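Diacylglycerol lipase (Aspergillus oryzae, PDB 5XK2) probably hydrolyses the ester bonds of mono- and diacylglycerols, as a class 3 lipase of the alpha/beta-hydrolase fold. Local coordinates at residues F120-I132 / A157-Y171. Sequence-based numbering, arbitrary orientation.
Sequences FWTAWKVVRDRII and AIASLAAADLRTKNY
A162 sits over one face of the W124 indole, with CB 3.6 Å from the centroid of the six-membered ring, a CH-pi contact. R128 CB covers the opposite face from within the indole's own helix. At the indole edge, W124 NE1 gives a nearly straight hydrogen bond to D165 OD2 (2.7 Å, 163°), in the ring plane and on the anti lone pair of the oxygen. The carboxylate stands almost perpendicular to the ring. W121 CH2 also sits at the W124 edge. W124 CD1 and K125 CG lie over one face of W121, and L161 CB meets its edge. A157 CB stands over the centre of the F120 ring, 3.4 Å from its centroid.

R128 NH1 meets the same D165 OD2 on the syn side, somewhat out of the carboxylate plane, in a salt bridge of 2.8 Å. The R128 chain bends at chi3 (68°), which turns the guanidinium back to the acid. K169 NZ pairs with D165 OD1 at 3.5 Å. R128, D165 and K169 thus form a salt-bridge network. Two cations beside the buried D165 probably stabilise its ionised form.

Helices 118-138 and 154-168 pack on the central sheet of the alpha/beta-hydrolase fold, at F88 of strand 83-89. Their segments cross at -62°. Helix 154-168 begins within a probable nucleophile elbow (GxSxG), touched by I158.

I158 CD1 packs on A123 CB. At the far end, I132 CG1 lies 3.9 Å from L166 CD2. I132 CG2 touches Y171 OH, whose hydrogen bond goes to D136.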
ATOM      1  N   PHE A 120      10.689   8.124  11.027  1.00 13.10           N
ATOM      2  CA  PHE A 120      11.894   8.194  10.199  1.00 11.28           C
ATOM      3  C   PHE A 120      13.122   8.498  11.052  1.00 10.75           C
ATOM      4  O   PHE A 120      14.218   7.966  10.802  1.00 13.33           O
ATOM      5  CB  PHE A 120      11.748   9.260   9.109  1.00 11.16           C
ATOM      6  CG  PHE A 120      10.649   8.989   8.127  1.00 11.57           C
ATOM      7  CD1 PHE A 120      10.524   7.741   7.519  1.00 12.40           C
ATOM      8  CD2 PHE A 120       9.750   9.987   7.795  1.00 12.54           C
ATOM      9  CE1 PHE A 120       9.494   7.508   6.602  1.00 17.05           C
ATOM     10  CE2 PHE A 120       8.732   9.764   6.887  1.00 14.14           C
ATOM     11  CZ  PHE A 120       8.598   8.516   6.295  1.00 13.12           C
ATOM     12  N   TRP A 121      12.950   9.347  12.064  1.00  9.89           N
ATOM     13  CA  TRP A 121      14.081   9.673  12.931  1.00 12.42           C
ATOM     14  C   TRP A 121      14.495   8.422  13.708  1.00 14.78           C
ATOM     15  O   TRP A 121      15.678   8.145  13.861  1.00 14.92           O
ATOM     16  CB  TRP A 121      13.741  10.816  13.898  1.00 11.24           C
ATOM     17  CG  TRP A 121      14.922  11.176  14.793  1.00 11.89           C
ATOM     18  CD1 TRP A 121      15.031  10.966  16.139  1.00 19.13           C
ATOM     19  CD2 TRP A 121      16.151  11.784  14.383  1.00 10.86           C
ATOM     20  NE1 TRP A 121      16.255  11.428  16.592  1.00 16.58           N
ATOM     21  CE2 TRP A 121      16.956  11.931  15.532  1.00 13.22           C
ATOM     22  CE3 TRP A 121      16.644  12.238  13.153  1.00 12.59           C
ATOM     23  CZ2 TRP A 121      18.231  12.497  15.480  1.00 13.83           C
ATOM     24  CZ3 TRP A 121      17.907  12.801  13.104  1.00 13.63           C
ATOM     25  CH2 TRP A 121      18.688  12.930  14.261  1.00 14.84           C
ATOM     26  N   THR A 122      13.506   7.673  14.184  1.00 12.09           N
ATOM     27  CA  THR A 122      13.771   6.410  14.888  1.00 13.26           C
ATOM     28  C   THR A 122      14.537   5.419  14.001  1.00 14.28           C
ATOM     29  O   THR A 122      15.511   4.795  14.453  1.00 14.53           O
ATOM     30  CB  THR A 122      12.461   5.773  15.384  1.00 15.96           C
ATOM     31  OG1 THR A 122      11.843   6.661  16.330  1.00 16.81           O
ATOM     32  CG2 THR A 122      12.738   4.421  16.056  1.00 19.91           C
ATOM     33  N   ALA A 123      14.124   5.313  12.741  1.00 12.93           N
ATOM     34  CA  ALA A 123      14.781   4.413  11.799  1.00 12.94           C
ATOM     35  C   ALA A 123      16.267   4.755  11.660  1.00 14.42           C
ATOM     36  O   ALA A 123      17.120   3.869  11.676  1.00 16.19           O
ATOM     37  CB  ALA A 123      14.088   4.463  10.446  1.00 13.65           C
ATOM     38  N   TRP A 124      16.577   6.040  11.519  1.00 11.19           N
ATOM     39  CA  TRP A 124      17.961   6.478  11.415  1.00 10.22           C
ATOM     40  C   TRP A 124      18.721   6.183  12.701  1.00 12.85           C
ATOM     41  O   TRP A 124      19.847   5.705  12.662  1.00 12.73           O
ATOM     42  CB  TRP A 124      18.012   7.975  11.100  1.00 11.65           C
ATOM     43  CG  TRP A 124      19.316   8.680  11.411  1.00 12.91           C
ATOM     44  CD1 TRP A 124      19.477   9.768  12.226  1.00 12.05           C
ATOM     45  CD2 TRP A 124      20.624   8.377  10.892  1.00 10.77           C
ATOM     46  NE1 TRP A 124      20.793  10.154  12.252  1.00 11.82           N
ATOM     47  CE2 TRP A 124      21.519   9.329  11.432  1.00 11.62           C
ATOM     48  CE3 TRP A 124      21.123   7.401  10.013  1.00 12.07           C
ATOM     49  CZ2 TRP A 124      22.891   9.328  11.137  1.00 11.06           C
ATOM     50  CZ3 TRP A 124      22.476   7.410   9.710  1.00 12.26           C
ATOM     51  CH2 TRP A 124      23.348   8.357  10.276  1.00 14.52           C
ATOM     52  N   LYS A 125      18.089   6.463  13.837  1.00 13.56           N
ATOM     53  CA  LYS A 125      18.761   6.261  15.131  1.00 13.17           C
ATOM     54  C   LYS A 125      19.167   4.803  15.369  1.00 14.75           C
ATOM     55  O   LYS A 125      20.184   4.549  16.006  1.00 16.35           O
ATOM     56  CB  LYS A 125      17.876   6.732  16.282  1.00 15.96           C
ATOM     57  CG  LYS A 125      17.814   8.229  16.431  1.00 24.32           C
ATOM     58  CD  LYS A 125      17.396   8.590  17.842  1.00 35.45           C
ATOM     59  CE  LYS A 125      18.488   8.244  18.834  1.00 43.91           C
ATOM     60  NZ  LYS A 125      17.972   8.259  20.229  1.00 50.93           N
ATOM     61  N   VAL A 126      18.372   3.869  14.865  1.00 15.18           N
ATOM     62  CA  VAL A 126      18.654   2.441  15.047  1.00 18.69           C
ATOM     63  C   VAL A 126      19.939   2.039  14.316  1.00 21.20           C
ATOM     64  O   VAL A 126      20.671   1.168  14.781  1.00 17.51           O
ATOM     65  CB  VAL A 126      17.459   1.575  14.558  1.00 18.80           C
ATOM     66  CG1 VAL A 126      17.852   0.105  14.422  1.00 29.92           C
ATOM     67  CG2 VAL A 126      16.284   1.708  15.519  1.00 19.95           C
ATOM     68  N   VAL A 127      20.194   2.628  13.146  1.00 15.72           N
ATOM     69  CA  VAL A 127      21.419   2.304  12.411  1.00 13.09           C
ATOM     70  C   VAL A 127      22.555   3.336  12.457  1.00 15.01           C
ATOM     71  O   VAL A 127      23.636   3.101  11.901  1.00 14.81           O
ATOM     72  CB  VAL A 127      21.084   1.996  10.932  1.00 15.11           C
ATOM     73  CG1 VAL A 127      20.285   0.701  10.835  1.00 19.84           C
ATOM     74  CG2 VAL A 127      20.306   3.142  10.297  1.00 13.79           C
ATOM     75  N   ARG A 128      22.341   4.471  13.121  1.00 12.44           N
ATOM     76  CA  ARG A 128      23.312   5.565  13.092  1.00 13.63           C
ATOM     77  C   ARG A 128      24.714   5.195  13.590  1.00 13.03           C
ATOM     78  O   ARG A 128      25.721   5.549  12.972  1.00 14.55           O
ATOM     79  CB  ARG A 128      22.777   6.744  13.917  1.00 16.84           C
ATOM     80  CG  ARG A 128      23.812   7.801  14.214  1.00 17.09           C
ATOM     81  CD  ARG A 128      23.174   9.068  14.810  1.00 18.36           C
ATOM     82  NE  ARG A 128      22.636   8.843  16.160  1.00 19.59           N
ATOM     83  CZ  ARG A 128      22.014   9.785  16.866  1.00 26.31           C
ATOM     84  NH1 ARG A 128      21.846  11.004  16.347  1.00 17.70           N
ATOM     85  NH2 ARG A 128      21.567   9.520  18.089  1.00 26.86           N
ATOM     86  N   ASP A 129      24.786   4.521  14.735  1.00 12.21           N
ATOM     87  CA  ASP A 129      26.082   4.209  15.335  1.00 14.47           C
ATOM     88  C   ASP A 129      26.943   3.314  14.434  1.00 14.86           C
ATOM     89  O   ASP A 129      28.139   3.572  14.258  1.00 17.31           O
ATOM     90  CB  ASP A 129      25.874   3.550  16.695  1.00 17.29           C
ATOM     91  CG  ASP A 129      25.275   4.505  17.713  1.00 37.94           C
ATOM     92  OD1 ASP A 129      25.429   5.734  17.542  1.00 36.66           O
ATOM     93  OD2 ASP A 129      24.655   4.026  18.686  1.00 53.96           O
ATOM     94  N   ARG A 130      26.323   2.286  13.866  1.00 16.76           N
ATOM     95  CA  ARG A 130      26.983   1.379  12.916  1.00 16.63           C
ATOM     96  C   ARG A 130      27.485   2.117  11.689  1.00 15.12           C
ATOM     97  O   ARG A 130      28.584   1.876  11.203  1.00 13.71           O
ATOM     98  CB  ARG A 130      26.016   0.303  12.451  1.00 22.42           C
ATOM     99  CG  ARG A 130      26.019  -0.964  13.206  1.00 32.87           C
ATOM    100  CD  ARG A 130      24.840  -1.755  12.686  1.00 40.19           C
ATOM    101  NE  ARG A 130      23.584  -1.238  13.212  1.00 29.30           N
ATOM    102  CZ  ARG A 130      22.415  -1.830  13.022  1.00 22.70           C
ATOM    103  NH1 ARG A 130      22.350  -2.930  12.282  1.00 20.07           N
ATOM    104  NH2 ARG A 130      21.320  -1.333  13.575  1.00 26.41           N
ATOM    105  N   ILE A 131      26.656   3.027  11.182  1.00 14.30           N
ATOM    106  CA  ILE A 131      27.014   3.756   9.970  1.00 11.48           C
ATOM    107  C   ILE A 131      28.172   4.729  10.219  1.00 14.18           C
ATOM    108  O   ILE A 131      29.116   4.805   9.437  1.00 15.41           O
ATOM    109  CB  ILE A 131      25.775   4.482   9.398  1.00 11.08           C
ATOM    110  CG1 ILE A 131      24.811   3.436   8.813  1.00 13.23           C
ATOM    111  CG2 ILE A 131      26.194   5.504   8.344  1.00 14.48           C
ATOM    112  CD1 ILE A 131      23.437   3.978   8.428  1.00 13.42           C
ATOM    113  N   ILE A 132      28.128   5.455  11.332  1.00 12.17           N
ATOM    114  CA  ILE A 132      29.209   6.359  11.675  1.00 12.26           C
ATOM    115  C   ILE A 132      30.511   5.593  11.910  1.00 12.59           C
ATOM    116  O   ILE A 132      31.578   6.024  11.460  1.00 14.31           O
ATOM    117  CB  ILE A 132      28.833   7.192  12.906  1.00 15.37           C
ATOM    118  CG1 ILE A 132      27.742   8.190  12.512  1.00 14.65           C
ATOM    119  CG2 ILE A 132      30.057   7.923  13.476  1.00 21.00           C
ATOM    120  CD1 ILE A 132      27.189   8.968  13.674  1.00 18.70           C
ATOM    121  N   ALA A 157      13.203   9.504   2.882  1.00  9.06           N
ATOM    122  CA  ALA A 157      12.914  10.261   4.100  1.00 10.85           C
ATOM    123  C   ALA A 157      13.986   9.992   5.159  1.00 13.14           C
ATOM    124  O   ALA A 157      14.518  10.907   5.796  1.00  9.88           O
ATOM    125  CB  ALA A 157      11.537   9.896   4.619  1.00 11.50           C
ATOM    126  N   ILE A 158      14.313   8.723   5.345  1.00  9.90           N
ATOM    127  CA  ILE A 158      15.360   8.376   6.307  1.00  8.06           C
ATOM    128  C   ILE A 158      16.661   9.025   5.885  1.00 10.87           C
ATOM    129  O   ILE A 158      17.358   9.619   6.711  1.00 11.07           O
ATOM    130  CB  ILE A 158      15.513   6.839   6.432  1.00  7.86           C
ATOM    131  CG1 ILE A 158      14.199   6.245   6.955  1.00 10.08           C
ATOM    132  CG2 ILE A 158      16.687   6.487   7.358  1.00 11.30           C
ATOM    133  CD1 ILE A 158      14.100   4.722   6.819  1.00 13.12           C
ATOM    134  N   ALA A 159      16.964   8.969   4.588  1.00  6.96           N
ATOM    135  CA  ALA A 159      18.184   9.590   4.092  1.00  8.00           C
ATOM    136  C   ALA A 159      18.226  11.080   4.400  1.00  8.73           C
ATOM    137  O   ALA A 159      19.294  11.606   4.713  1.00  9.06           O
ATOM    138  CB  ALA A 159      18.321   9.368   2.585  1.00  8.43           C
ATOM    139  N   SER A 160      17.082  11.759   4.272  1.00  9.05           N
ATOM    140  CA  SER A 160      17.010  13.206   4.524  1.00  7.66           C
ATOM    141  C   SER A 160      17.471  13.549   5.949  1.00  8.02           C
ATOM    142  O   SER A 160      18.285  14.465   6.153  1.00  9.58           O
ATOM    143  CB  SER A 160      15.578  13.725   4.310  1.00  9.00           C
ATOM    144  OG  SER A 160      15.196  13.557   2.955  1.00 12.73           O
ATOM    145  N   LEU A 161      16.947  12.801   6.918  1.00  7.81           N
ATOM    146  CA  LEU A 161      17.299  13.058   8.313  1.00  8.76           C
ATOM    147  C   LEU A 161      18.723  12.589   8.620  1.00  8.65           C
ATOM    148  O   LEU A 161      19.429  13.230   9.387  1.00  9.34           O
ATOM    149  CB  LEU A 161      16.303  12.386   9.249  1.00 10.23           C
ATOM    150  CG  LEU A 161      14.878  12.938   9.182  1.00 10.51           C
ATOM    151  CD1 LEU A 161      13.962  12.073  10.041  1.00 10.30           C
ATOM    152  CD2 LEU A 161      14.824  14.408   9.658  1.00  9.77           C
ATOM    153  N   ALA A 162      19.145  11.472   8.032  1.00  9.48           N
ATOM    154  CA  ALA A 162      20.523  11.010   8.207  1.00  8.59           C
ATOM    155  C   ALA A 162      21.521  12.048   7.699  1.00 11.98           C
ATOM    156  O   ALA A 162      22.503  12.349   8.369  1.00 10.44           O
ATOM    157  CB  ALA A 162      20.748   9.669   7.489  1.00  9.45           C
ATOM    158  N   ALA A 163      21.284  12.580   6.501  1.00  9.58           N
ATOM    159  CA  ALA A 163      22.179  13.593   5.959  1.00  9.54           C
ATOM    160  C   ALA A 163      22.251  14.814   6.887  1.00  8.62           C
ATOM    161  O   ALA A 163      23.329  15.338   7.142  1.00 10.12           O
ATOM    162  CB  ALA A 163      21.720  14.029   4.541  1.00 10.49           C
ATOM    163  N   ALA A 164      21.095  15.259   7.361  1.00  8.88           N
ATOM    164  CA  ALA A 164      21.016  16.425   8.246  1.00  8.54           C
ATOM    165  C   ALA A 164      21.897  16.211   9.477  1.00 11.05           C
ATOM    166  O   ALA A 164      22.709  17.061   9.852  1.00 10.79           O
ATOM    167  CB  ALA A 164      19.589  16.676   8.664  1.00  9.38           C
ATOM    168  N   ASP A 165      21.730  15.047  10.088  1.00  9.31           N
ATOM    169  CA  ASP A 165      22.458  14.708  11.320  1.00  8.45           C
ATOM    170  C   ASP A 165      23.956  14.568  11.042  1.00 11.73           C
ATOM    171  O   ASP A 165      24.794  15.159  11.748  1.00 10.30           O
ATOM    172  CB  ASP A 165      21.861  13.419  11.905  1.00  9.04           C
ATOM    173  CG  ASP A 165      22.340  13.112  13.316  1.00 17.22           C
ATOM    174  OD1 ASP A 165      22.806  14.024  14.029  1.00 17.19           O
ATOM    175  OD2 ASP A 165      22.217  11.936  13.718  1.00 15.18           O
ATOM    176  N   LEU A 166      24.307  13.790  10.015  1.00  9.45           N
ATOM    177  CA  LEU A 166      25.702  13.609   9.666  1.00  8.90           C
ATOM    178  C   LEU A 166      26.420  14.933   9.437  1.00 11.41           C
ATOM    179  O   LEU A 166      27.560  15.106   9.861  1.00 12.21           O
ATOM    180  CB  LEU A 166      25.829  12.702   8.430  1.00  8.50           C
ATOM    181  CG  LEU A 166      25.498  11.241   8.729  1.00 10.42           C
ATOM    182  CD1 LEU A 166      25.453  10.440   7.416  1.00 11.43           C
ATOM    183  CD2 LEU A 166      26.537  10.600   9.676  1.00 11.43           C
ATOM    184  N   ARG A 167      25.760  15.889   8.782  1.00  9.56           N
ATOM    185  CA  ARG A 167      26.386  17.174   8.542  1.00  8.07           C
ATOM    186  C   ARG A 167      26.691  17.916   9.834  1.00 10.02           C
ATOM    187  O   ARG A 167      27.712  18.587   9.912  1.00 11.85           O
ATOM    188  CB  ARG A 167      25.495  18.054   7.655  1.00  7.60           C
ATOM    189  CG  ARG A 167      25.422  17.565   6.213  1.00  8.77           C
ATOM    190  CD  ARG A 167      24.148  18.154   5.600  1.00  7.79           C
ATOM    191  NE  ARG A 167      23.955  17.668   4.238  1.00  8.98           N
ATOM    192  CZ  ARG A 167      22.837  17.865   3.551  1.00  8.88           C
ATOM    193  NH1 ARG A 167      21.803  18.467   4.130  1.00 10.43           N
ATOM    194  NH2 ARG A 167      22.745  17.420   2.305  1.00  9.22           N
ATOM    195  N   THR A 168      25.828  17.783  10.836  1.00  9.41           N
ATOM    196  CA  THR A 168      26.097  18.455  12.119  1.00 10.51           C
ATOM    197  C   THR A 168      27.294  17.809  12.818  1.00 13.12           C
ATOM    198  O   THR A 168      27.849  18.364  13.762  1.00 11.71           O
ATOM    199  CB  THR A 168      24.882  18.442  13.075  1.00  9.73           C
ATOM    200  OG1 THR A 168      24.603  17.117  13.566  1.00 11.87           O
ATOM    201  CG2 THR A 168      23.639  19.016  12.394  1.00 11.55           C
ATOM    202  N   LYS A 169      27.644  16.606  12.375  1.00 12.53           N
ATOM    203  CA  LYS A 169      28.793  15.861  12.887  1.00 13.84           C
ATOM    204  C   LYS A 169      30.045  16.001  12.013  1.00 14.98           C
ATOM    205  O   LYS A 169      30.986  15.218  12.144  1.00 18.97           O
ATOM    206  CB  LYS A 169      28.401  14.398  13.080  1.00 13.57           C
ATOM    207  CG  LYS A 169      27.310  14.187  14.125  1.00 15.01           C
ATOM    208  CD  LYS A 169      26.885  12.716  14.157  1.00 19.03           C
ATOM    209  CE  LYS A 169      25.678  12.458  15.040  1.00 25.79           C
ATOM    210  NZ  LYS A 169      25.522  13.422  16.153  1.00 38.80           N
ATOM    211  N   ASN A 170      30.001  16.939  11.072  1.00 11.56           N
ATOM    212  CA  ASN A 170      31.096  17.316  10.159  1.00 14.29           C
ATOM    213  C   ASN A 170      31.248  16.442   8.922  1.00 17.61           C
ATOM    214  O   ASN A 170      32.188  16.652   8.149  1.00 22.14           O
ATOM    215  CB  ASN A 170      32.481  17.368  10.850  1.00 16.47           C
ATOM    216  CG  ASN A 170      32.480  18.183  12.124  1.00 18.28           C
ATOM    217  OD1 ASN A 170      33.015  17.743  13.135  1.00 21.12           O
ATOM    218  ND2 ASN A 170      31.891  19.373  12.086  1.00 20.58           N
ATOM    219  N   TYR A 171      30.379  15.447   8.732  1.00 13.63           N
ATOM    220  CA  TYR A 171      30.445  14.656   7.502  1.00 12.22           C
ATOM    221  C   TYR A 171      29.780  15.465   6.396  1.00 14.74           C
ATOM    222  O   TYR A 171      28.646  15.903   6.568  1.00 19.21           O
ATOM    223  CB  TYR A 171      29.744  13.291   7.672  1.00 13.32           C
ATOM    224  CG  TYR A 171      30.309  12.445   8.786  1.00 14.15           C
ATOM    225  CD1 TYR A 171      31.391  11.579   8.563  1.00 16.80           C
ATOM    226  CD2 TYR A 171      29.777  12.514  10.073  1.00 15.38           C
ATOM    227  CE1 TYR A 171      31.919  10.811   9.606  1.00 16.23           C
ATOM    228  CE2 TYR A 171      30.300  11.764  11.109  1.00 18.48           C
ATOM    229  CZ  TYR A 171      31.370  10.913  10.873  1.00 22.14           C
ATOM    230  OH  TYR A 171      31.873  10.185  11.926  1.00 18.83           O
TER